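Local coordinates for ABC transporter ATP-binding/permease protein Rv1747 (PDB 6CCD) that moves an unidentified substrate across the mycobacterial membrane using ATP, and carries, in the part described here, the first of two FHA domains, a phosphothreonine-peptide-binding module, at residues A84-I89 / A96-V101; G68-N73 / I89-G94; F21-D26 / L51-G56. All blocks are in the same frame, centred on the assembly; numbering follows the deposited sequence.

Interaction 1. Residues A84-I89 / A96-V101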
loop_
_atom_site.group_PDB
_atom_site.type_symbol
_atom_site.label_atom_id
_atom_site.label_comp_id
_atom_site.label_asym_id
_atom_site.label_seq_id
_atom_site.Cartn_x
_atom_site.Cartn_y
_atom_site.Cartn_z
ATOM N N ALA A 84 -8.019 4.008 8.968
ATOM C CA ALA A 84 -6.635 3.700 9.283
ATOM C C ALA A 84 -6.440 2.197 9.218
ATOM O O ALA A 84 -7.374 1.431 9.457
ATOM C CB ALA A 84 -6.260 4.237 10.643
ATOM N N GLN A 85 -5.226 1.774 8.897
ATOM C CA GLN A 85 -5.000 0.380 8.578
ATOM C C GLN A 85 -3.508 0.075 8.521
ATOM O O GLN A 85 -2.732 0.855 7.980
ATOM C CB GLN A 85 -5.670 0.046 7.241
ATOM C CG GLN A 85 -5.779 -1.417 6.950
ATOM C CD GLN A 85 -6.698 -2.111 7.917
ATOM O OE1 GLN A 85 -6.260 -2.615 8.951
ATOM N NE2 GLN A 85 -7.984 -2.142 7.592
ATOM N N ARG A 86 -3.105 -1.050 9.097
ATOM C CA ARG A 86 -1.754 -1.539 8.899
ATOM C C ARG A 86 -1.806 -2.819 8.085
ATOM O O ARG A 86 -2.609 -3.701 8.383
ATOM C CB ARG A 86 -1.057 -1.798 10.230
ATOM C CG ARG A 86 0.233 -2.584 10.086
ATOM C CD ARG A 86 0.956 -2.736 11.420
ATOM N NE ARG A 86 2.186 -1.959 11.425
ATOM C CZ ARG A 86 2.684 -1.343 12.487
ATOM N NH1 ARG A 86 2.058 -1.413 13.657
ATOM N NH2 ARG A 86 3.811 -0.653 12.374
ATOM N N VAL A 87 -0.961 -2.921 7.061
ATOM C CA VAL A 87 -0.858 -4.157 6.304
ATOM C C VAL A 87 0.598 -4.597 6.253
ATOM O O VAL A 87 1.506 -3.829 6.608
ATOM C CB VAL A 87 -1.394 -4.004 4.860
ATOM C CG1 VAL A 87 -2.844 -3.550 4.863
ATOM C CG2 VAL A 87 -0.509 -3.038 4.056
ATOM N N HIS A 88 0.820 -5.833 5.823
ATOM C CA HIS A 88 2.166 -6.309 5.531
ATOM C C HIS A 88 2.221 -6.798 4.095
ATOM O O HIS A 88 1.275 -7.403 3.608
ATOM C CB HIS A 88 2.575 -7.435 6.477
ATOM C CG HIS A 88 2.631 -7.021 7.910
ATOM N ND1 HIS A 88 3.803 -6.642 8.529
ATOM C CD2 HIS A 88 1.658 -6.901 8.843
ATOM C CE1 HIS A 88 3.553 -6.326 9.786
ATOM N NE2 HIS A 88 2.259 -6.476 10.003
ATOM N N ILE A 89 3.336 -6.544 3.417
ATOM C CA ILE A 89 3.530 -7.101 2.094
ATOM C C ILE A 89 4.670 -8.110 2.127
ATOM O O ILE A 89 5.612 -7.960 2.911
ATOM C CB ILE A 89 3.822 -6.003 1.056
ATOM C CG1 ILE A 89 4.903 -5.046 1.576
ATOM C CG2 ILE A 89 2.540 -5.200 0.757
ATOM C CD1 ILE A 89 5.254 -3.942 0.565
ATOM N N ALA A 96 5.999 -3.572 6.767
ATOM C CA ALA A 96 4.690 -3.095 7.190
ATOM C C ALA A 96 4.392 -1.732 6.570
ATOM O O ALA A 96 5.274 -0.871 6.492
ATOM C CB ALA A 96 4.627 -3.010 8.721
ATOM N N LEU A 97 3.158 -1.550 6.116
ATOM C CA LEU A 97 2.684 -0.247 5.651
ATOM C C LEU A 97 1.552 0.240 6.557
ATOM O O LEU A 97 0.610 -0.495 6.826
ATOM C CB LEU A 97 2.186 -0.325 4.198
ATOM C CG LEU A 97 3.129 -0.922 3.161
ATOM C CD1 LEU A 97 2.372 -1.110 1.846
ATOM C CD2 LEU A 97 4.374 -0.062 2.967
ATOM N N ASP A 98 1.655 1.475 7.026
ATOM C CA ASP A 98 0.598 2.090 7.811
ATOM C C ASP A 98 -0.133 3.106 6.949
ATOM O O ASP A 98 0.490 4.015 6.403
ATOM C CB ASP A 98 1.161 2.774 9.058
ATOM C CG ASP A 98 1.584 1.785 10.120
ATOM O OD1 ASP A 98 0.846 0.804 10.329
ATOM O OD2 ASP A 98 2.649 1.988 10.745
ATOM N N PHE A 99 -1.446 2.948 6.829
ATOM C CA PHE A 99 -2.253 3.857 6.022
ATOM C C PHE A 99 -3.043 4.791 6.912
ATOM O O PHE A 99 -3.578 4.374 7.938
ATOM C CB PHE A 99 -3.222 3.087 5.120
ATOM C CG PHE A 99 -2.557 2.183 4.134
ATOM C CD1 PHE A 99 -1.657 2.685 3.214
ATOM C CD2 PHE A 99 -2.862 0.832 4.099
ATOM C CE1 PHE A 99 -1.055 1.860 2.293
ATOM C CE2 PHE A 99 -2.271 0.006 3.176
ATOM C CZ PHE A 99 -1.364 0.515 2.274
ATOM N N GLU A 100 -3.138 6.056 6.527
ATOM C CA GLU A 100 -4.001 6.957 7.277
ATOM C C GLU A 100 -4.746 7.861 6.311
ATOM O O GLU A 100 -4.155 8.421 5.396
ATOM C CB GLU A 100 -3.178 7.750 8.291
ATOM C CG GLU A 100 -3.708 9.118 8.639
ATOM C CD GLU A 100 -2.795 9.834 9.621
ATOM O OE1 GLU A 100 -2.389 9.184 10.610
ATOM O OE2 GLU A 100 -2.483 11.031 9.409
ATOM N N VAL A 101 -6.056 7.961 6.494
ATOM C CA VAL A 101 -6.898 8.723 5.582
ATOM C C VAL A 101 -7.227 10.091 6.160
ATOM O O VAL A 101 -7.695 10.179 7.294
ATOM C CB VAL A 101 -8.216 7.995 5.293
ATOM C CG1 VAL A 101 -9.047 8.801 4.327
ATOM C CG2 VAL A 101 -7.951 6.597 4.738
#
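Arg86 and Asp98 lie side by side on one face of a beta hairpin and point the same way. The Arg86 chain leaves with CG anti to the backbone N (chi1 168°) and bends at chi3, passing Asp98 OD1, 3.2 Å from Arg86 CB and over one face of the guanidinium, toward its rim. Guanidinium and carboxylate planes are 58° apart. Arg86 NE is 3.3 Å from Asp98 OD1 and NH2 3.3 Å from OD2, but OD1 lies far off the guanidinium plane, so the salt bridge rests on charge. On this face the His88 ring leans on Ala96, CE1 to CB 3.6 Å, while its ND1 bonds to Gly94 O.

On the other face Val87, Leu97 and Phe99 form an apolar patch, Gln85's end leading away. Val87 CG2 touches the Phe99 ring at CE2 (3.6 Å), the side chains crossing at about a right angle, and meets Leu97 CB. Gln85 and Phe99, and Val87 and Leu97, each share two backbone bonds; the shortest, Phe99 N to Gln85 O, is 2.7 Å and nearly straight (175°). Backbone bonds and apolar packing join strands 84-89 and 96-101, neighbours in the FHA sandwich's six-stranded sheet, while the ion pair adds undirected attraction.

Interaction 2. Residues G68-N73 / I89-G94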
loop_
_atom_site.group_PDB
_atom_site.type_symbol
_atom_site.label_atom_id
_atom_site.label_comp_id
_atom_site.label_asym_id
_atom_site.label_seq_id
_atom_site.Cartn_x
_atom_site.Cartn_y
_atom_site.Cartn_z
ATOM N N GLY A 68 2.654 -11.340 -2.205
ATOM C CA GLY A 68 1.347 -10.985 -1.678
ATOM C C GLY A 68 1.190 -9.844 -0.696
ATOM O O GLY A 68 2.130 -9.096 -0.405
ATOM N N LEU A 69 -0.045 -9.720 -0.212
ATOM C CA LEU A 69 -0.528 -8.631 0.636
ATOM C C LEU A 69 -1.282 -9.265 1.780
ATOM O O LEU A 69 -2.144 -10.127 1.552
ATOM C CB LEU A 69 -1.449 -7.687 -0.150
ATOM C CG LEU A 69 -2.305 -6.649 0.577
ATOM C CD1 LEU A 69 -1.427 -5.555 1.208
ATOM C CD2 LEU A 69 -3.298 -6.026 -0.410
ATOM N N TYR A 70 -0.958 -8.858 3.000
ATOM C CA TYR A 70 -1.551 -9.462 4.190
ATOM C C TYR A 70 -2.241 -8.457 5.098
ATOM O O TYR A 70 -1.703 -7.381 5.394
ATOM C CB TYR A 70 -0.482 -10.202 4.991
ATOM C CG TYR A 70 0.054 -11.419 4.279
ATOM C CD1 TYR A 70 -0.489 -12.676 4.516
ATOM C CD2 TYR A 70 1.082 -11.309 3.352
ATOM C CE1 TYR A 70 -0.013 -13.797 3.865
ATOM C CE2 TYR A 70 1.566 -12.428 2.688
ATOM C CZ TYR A 70 1.014 -13.670 2.961
ATOM O OH TYR A 70 1.477 -14.788 2.311
ATOM N N LEU A 71 -3.439 -8.828 5.542
ATOM C CA LEU A 71 -4.162 -8.097 6.573
ATOM C C LEU A 71 -4.491 -9.068 7.712
ATOM O O LEU A 71 -5.229 -10.024 7.503
ATOM C CB LEU A 71 -5.441 -7.480 6.005
ATOM C CG LEU A 71 -6.364 -6.754 6.989
ATOM C CD1 LEU A 71 -5.686 -5.530 7.585
ATOM C CD2 LEU A 71 -7.663 -6.358 6.319
ATOM N N ASN A 72 -3.930 -8.839 8.895
ATOM C CA ASN A 72 -4.178 -9.729 10.035
ATOM C C ASN A 72 -4.004 -11.208 9.689
ATOM O O ASN A 72 -4.922 -12.015 9.894
ATOM C CB ASN A 72 -5.585 -9.504 10.580
ATOM C CG ASN A 72 -5.860 -8.048 10.881
ATOM O OD1 ASN A 72 -5.011 -7.347 11.426
ATOM N ND2 ASN A 72 -7.050 -7.582 10.516
ATOM N N ASN A 73 -2.849 -11.537 9.118
ATOM C CA ASN A 73 -2.481 -12.921 8.777
ATOM C C ASN A 73 -3.340 -13.551 7.697
ATOM O O ASN A 73 -3.266 -14.752 7.457
ATOM C CB ASN A 73 -2.512 -13.805 10.027
ATOM C CG ASN A 73 -1.566 -13.314 11.091
ATOM O OD1 ASN A 73 -0.352 -13.283 10.889
ATOM N ND2 ASN A 73 -2.111 -12.914 12.223
ATOM N N ILE A 89 3.336 -6.544 3.417
ATOM C CA ILE A 89 3.530 -7.101 2.094
ATOM C C ILE A 89 4.670 -8.110 2.127
ATOM O O ILE A 89 5.612 -7.960 2.911
ATOM C CB ILE A 89 3.822 -6.003 1.056
ATOM C CG1 ILE A 89 4.903 -5.046 1.576
ATOM C CG2 ILE A 89 2.540 -5.200 0.757
ATOM C CD1 ILE A 89 5.254 -3.942 0.565
ATOM N N GLY A 90 4.570 -9.131 1.281
ATOM C CA GLY A 90 5.629 -10.127 1.134
ATOM C C GLY A 90 5.483 -11.339 2.037
ATOM O O GLY A 90 5.955 -12.417 1.706
ATOM N N ASN A 91 4.829 -11.148 3.178
ATOM C CA ASN A 91 4.672 -12.183 4.198
ATOM C C ASN A 91 3.901 -11.563 5.348
ATOM O O ASN A 91 3.824 -10.343 5.423
ATOM C CB ASN A 91 6.037 -12.703 4.690
ATOM C CG ASN A 91 6.384 -14.076 4.121
ATOM O OD1 ASN A 91 5.513 -14.811 3.647
ATOM N ND2 ASN A 91 7.664 -14.421 4.166
ATOM N N PRO A 92 3.344 -12.387 6.260
ATOM C CA PRO A 92 2.664 -11.815 7.429
ATOM C C PRO A 92 3.590 -10.935 8.276
ATOM O O PRO A 92 3.122 -10.004 8.938
ATOM C CB PRO A 92 2.216 -13.055 8.222
ATOM C CG PRO A 92 3.077 -14.168 7.723
ATOM C CD PRO A 92 3.275 -13.859 6.262
ATOM N N ASP A 93 4.883 -11.238 8.272
ATOM C CA ASP A 93 5.851 -10.408 8.982
ATOM C C ASP A 93 6.784 -9.671 8.029
ATOM O O ASP A 93 7.893 -9.296 8.412
ATOM C CB ASP A 93 6.687 -11.252 9.943
ATOM C CG ASP A 93 7.480 -12.317 9.230
ATOM O OD1 ASP A 93 7.168 -12.606 8.050
ATOM O OD2 ASP A 93 8.410 -12.877 9.857
ATOM N N GLY A 94 6.353 -9.473 6.786
ATOM C CA GLY A 94 7.142 -8.711 5.837
ATOM C C GLY A 94 7.004 -7.228 6.131
ATOM O O GLY A 94 6.379 -6.860 7.122
HETATM O O HOH W 1 4.030 -14.544 1.092
#
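The turn linking strands 84-89 and 96-101 folds beside strand 69-71 at one end of the FHA beta-sandwich, and Tyr70 lies against it. Pro92 N is 3.8 Å above the Tyr70 ring plane, over its centre, and Asn91 C lies over the same face. Pro92 CD makes a CH-pi contact, 4.0 Å from the ring centroid of Tyr70 and almost on the ring normal. Tyr70 CE2 is 3.5 Å from Asn91 CA. With CG anti to its own carbonyl carbon (chi1 -68°), Tyr70 runs alongside Pro92, the two side chains pointing the same way. A water that bonds to Tyr70 OH can donate to Gly90 O, 2.9 Å from the water oxygen. Farther along, Asn73 OD1 reaches Pro92 CB, its side chain crossing the proline at about a right angle.

Asn91 to Gly94 form a type I beta turn, closed by the bond from Gly94 N to Asn91 O. Just before it, where strand 84-89 ends, Leu69 and Ile89 are an antiparallel non-hydrogen-bonded pair, and Gly90 N donates to Gly68 O at 3.0 Å, nearly straight at the hydrogen (171°) but from 40° above the carbonyl plane. Gly68 O has a second donor in His48 NE2, so this buried oxygen is gripped from Gly90 and from the loop before strand 49-54. His48 ends the Ser-Arg-x-His motif and Gly68 the Asn-Gly pair, so the contact probably backs the phosphothreonine-reading loops, as in other FHA domains. On the buried side of the sheet, Leu69 CD1 meets Ile89 CG2 at 4.0 Å, and both side chains also pack on Leu49. Ile89 further touches Ile44 and His48, joining the end of strand 84-89 to that loop.

Interaction 3. Residues F21-D26 / L51-G56. With SO4 (sulfate ion), chain C.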
loop_
_atom_site.group_PDB
_atom_site.type_symbol
_atom_site.label_atom_id
_atom_site.label_comp_id
_atom_site.label_asym_id
_atom_site.label_seq_id
_atom_site.Cartn_x
_atom_site.Cartn_y
_atom_site.Cartn_z
ATOM N N PHE A 21 -0.684 11.145 -0.679
ATOM C CA PHE A 21 -1.175 11.072 -2.045
ATOM C C PHE A 21 -2.603 11.581 -2.171
ATOM O O PHE A 21 -3.440 11.367 -1.288
ATOM C CB PHE A 21 -1.087 9.631 -2.569
ATOM C CG PHE A 21 0.299 9.048 -2.479
ATOM C CD1 PHE A 21 1.259 9.368 -3.423
ATOM C CD2 PHE A 21 0.644 8.206 -1.432
ATOM C CE1 PHE A 21 2.542 8.856 -3.336
ATOM C CE2 PHE A 21 1.924 7.689 -1.333
ATOM C CZ PHE A 21 2.875 8.012 -2.287
ATOM N N ALA A 22 -2.874 12.240 -3.289
ATOM C CA ALA A 22 -4.217 12.705 -3.608
ATOM C C ALA A 22 -4.928 11.708 -4.512
ATOM O O ALA A 22 -4.293 11.014 -5.307
ATOM C CB ALA A 22 -4.157 14.061 -4.279
ATOM N N ALA A 23 -6.246 11.655 -4.402
ATOM C CA ALA A 23 -7.048 10.824 -5.299
ATOM C C ALA A 23 -6.825 11.226 -6.757
ATOM O O ALA A 23 -6.621 12.403 -7.047
ATOM C CB ALA A 23 -8.518 10.934 -4.929
ATOM N N GLY A 24 -6.833 10.260 -7.672
ATOM C CA GLY A 24 -6.822 10.591 -9.088
ATOM C C GLY A 24 -5.796 9.886 -9.956
ATOM O O GLY A 24 -5.984 9.765 -11.160
ATOM N N HIS A 25 -4.702 9.428 -9.361
ATOM C CA HIS A 25 -3.736 8.633 -10.105
ATOM C C HIS A 25 -3.224 7.480 -9.242
ATOM O O HIS A 25 -3.035 7.645 -8.043
ATOM C CB HIS A 25 -2.579 9.505 -10.588
ATOM C CG HIS A 25 -2.971 10.474 -11.659
ATOM N ND1 HIS A 25 -3.324 10.076 -12.932
ATOM C CD2 HIS A 25 -3.075 11.826 -11.645
ATOM C CE1 HIS A 25 -3.624 11.140 -13.655
ATOM N NE2 HIS A 25 -3.479 12.214 -12.899
ATOM N N ASP A 26 -3.021 6.318 -9.851
ATOM C CA ASP A 26 -2.614 5.143 -9.089
ATOM C C ASP A 26 -1.218 5.325 -8.480
ATOM O O ASP A 26 -0.298 5.794 -9.155
ATOM C CB ASP A 26 -2.631 3.897 -9.973
ATOM C CG ASP A 26 -4.029 3.528 -10.463
ATOM O OD1 ASP A 26 -5.035 4.086 -9.964
ATOM O OD2 ASP A 26 -4.119 2.650 -11.347
ATOM N N LEU A 51 -2.057 1.673 -5.104
ATOM C CA LEU A 51 -2.997 2.346 -4.204
ATOM C C LEU A 51 -3.845 3.305 -5.019
ATOM O O LEU A 51 -3.318 4.007 -5.867
ATOM C CB LEU A 51 -2.268 3.115 -3.095
ATOM C CG LEU A 51 -1.101 2.381 -2.430
ATOM C CD1 LEU A 51 -0.433 3.264 -1.374
ATOM C CD2 LEU A 51 -1.588 1.063 -1.802
ATOM N N ARG A 52 -5.146 3.360 -4.766
ATOM C CA ARG A 52 -5.977 4.268 -5.555
ATOM C C ARG A 52 -7.295 4.538 -4.874
ATOM O O ARG A 52 -7.739 3.766 -4.021
ATOM C CB ARG A 52 -6.229 3.707 -6.955
ATOM C CG ARG A 52 -7.197 2.518 -6.980
ATOM C CD ARG A 52 -7.112 1.741 -8.305
ATOM N NE ARG A 52 -7.335 2.546 -9.515
ATOM C CZ ARG A 52 -8.461 2.550 -10.222
ATOM N NH1 ARG A 52 -9.488 1.807 -9.843
ATOM N NH2 ARG A 52 -8.555 3.292 -11.319
ATOM N N PHE A 53 -7.895 5.671 -5.227
ATOM C CA PHE A 53 -9.194 6.055 -4.685
ATOM C C PHE A 53 -10.261 5.652 -5.691
ATOM O O PHE A 53 -10.277 6.142 -6.819
ATOM C CB PHE A 53 -9.244 7.560 -4.405
ATOM C CG PHE A 53 -10.464 7.995 -3.643
ATOM C CD1 PHE A 53 -10.507 7.889 -2.266
ATOM C CD2 PHE A 53 -11.565 8.512 -4.310
ATOM C CE1 PHE A 53 -11.632 8.279 -1.557
ATOM C CE2 PHE A 53 -12.689 8.900 -3.609
ATOM C CZ PHE A 53 -12.720 8.787 -2.234
ATOM N N ASP A 54 -11.148 4.755 -5.283
ATOM C CA ASP A 54 -12.107 4.168 -6.205
ATOM C C ASP A 54 -13.446 3.916 -5.511
ATOM O O ASP A 54 -13.491 3.336 -4.421
ATOM C CB ASP A 54 -11.558 2.858 -6.778
ATOM C CG ASP A 54 -12.456 2.277 -7.862
ATOM O OD1 ASP A 54 -12.855 3.032 -8.772
ATOM O OD2 ASP A 54 -12.767 1.076 -7.799
ATOM N N GLN A 55 -14.529 4.357 -6.147
ATOM C CA GLN A 55 -15.861 4.164 -5.588
ATOM C C GLN A 55 -15.907 4.635 -4.141
ATOM O O GLN A 55 -16.332 3.905 -3.238
ATOM C CB GLN A 55 -16.271 2.694 -5.706
ATOM C CG GLN A 55 -16.365 2.228 -7.169
ATOM C CD GLN A 55 -16.582 0.720 -7.308
ATOM O OE1 GLN A 55 -17.682 0.221 -7.093
ATOM N NE2 GLN A 55 -15.523 -0.007 -7.670
ATOM N N GLY A 56 -15.399 5.844 -3.917
ATOM C CA GLY A 56 -15.555 6.503 -2.636
ATOM C C GLY A 56 -14.604 6.120 -1.520
ATOM O O GLY A 56 -14.758 6.597 -0.397
HETATM S S SO4 C . -3.434 6.214 -13.596
HETATM O O1 SO4 C . -4.219 7.240 -14.284
HETATM O O2 SO4 C . -3.374 4.999 -14.412
HETATM O O3 SO4 C . -2.081 6.710 -13.347
HETATM O O4 SO4 C . -4.077 5.919 -12.320
HETATM O O HOH W 2 -6.480 7.520 -7.022
HETATM O O HOH W 3 -6.820 5.816 -12.134
#
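Asp26 and Arg52 meet in a salt bridge at the surface, their side chains lying alongside and pointing the same way. Arg52 NE donates to Asp26 OD1 at 2.8 Å with a 165° angle at the hydrogen. The oxygen sits at the guanidinium edge, in its plane, whereas NE reaches OD1 on the syn side but out of the carboxylate plane, the two planes being 82° apart. Arg52 CG stands between its own N and carbonyl carbon (chi1 72°), and a bend at chi3 places NE. A water lies near Asp26 OD1 (3.3 Å) and sulfate O4 (2.8 Å) and can donate to them, while accepting from Arg52 NH2.

A sulfate ion, probably from the crystallisation liquor, binds the loop at His25 and Asp26. Its O4 takes the backbone Asp26 N at 2.7 Å, and its O1 is met by His25 ND1 at 3.3 Å, with the sulfur in plane at the edge of the histidine ring. These donors would partly offset the repulsion expected between sulfate and the nearby carboxylate.

The contact pins the loop between strands 17-21 and 27-30 to strand 49-54, whose Leu51 bonds through its backbone to Val27 next door in the mixed sheet of the FHA sandwich. Closer to the strand's end, Ala23 CB packs on Phe53 CB at 3.5 Å, and a second water bridges Gly24 N and Phe53 N, accepting from both. Farther out, Arg52 NH1 has a long, charge-only pairing with Asp54 OD1, and Asp54 OD2 accepts from Gln55 NE2. Phe53 is held in turn by Trp58, its ring edge-to-face, and by Pro7 and Pro8.

Overall arrangement
Interactions 1 and 2 are neighbours in the six-stranded sheet, centres about 11 Å apart and sharing Ile89: interaction 1 is the hairpin, interaction 2 its turn against the next strand, 69-71. Tyr70 N to His88 O, 2.7 Å, is a probable hydrogen bond linking them. Interaction 3 holds the loop crossing from that sheet to the mixed one against strand 49-54, its centre about 15 Å from that of interaction 1; Phe99 CE1 packs on Leu51 CD1 at 4.0 Å between them. Interactions 2 and 3, nearest atoms about 7 Å apart, lie on opposite sides of the chain's centre. Interaction 2 adjoins the loops that probably form the phosphothreonine site, so the sulfate at interaction 3 does not mark it.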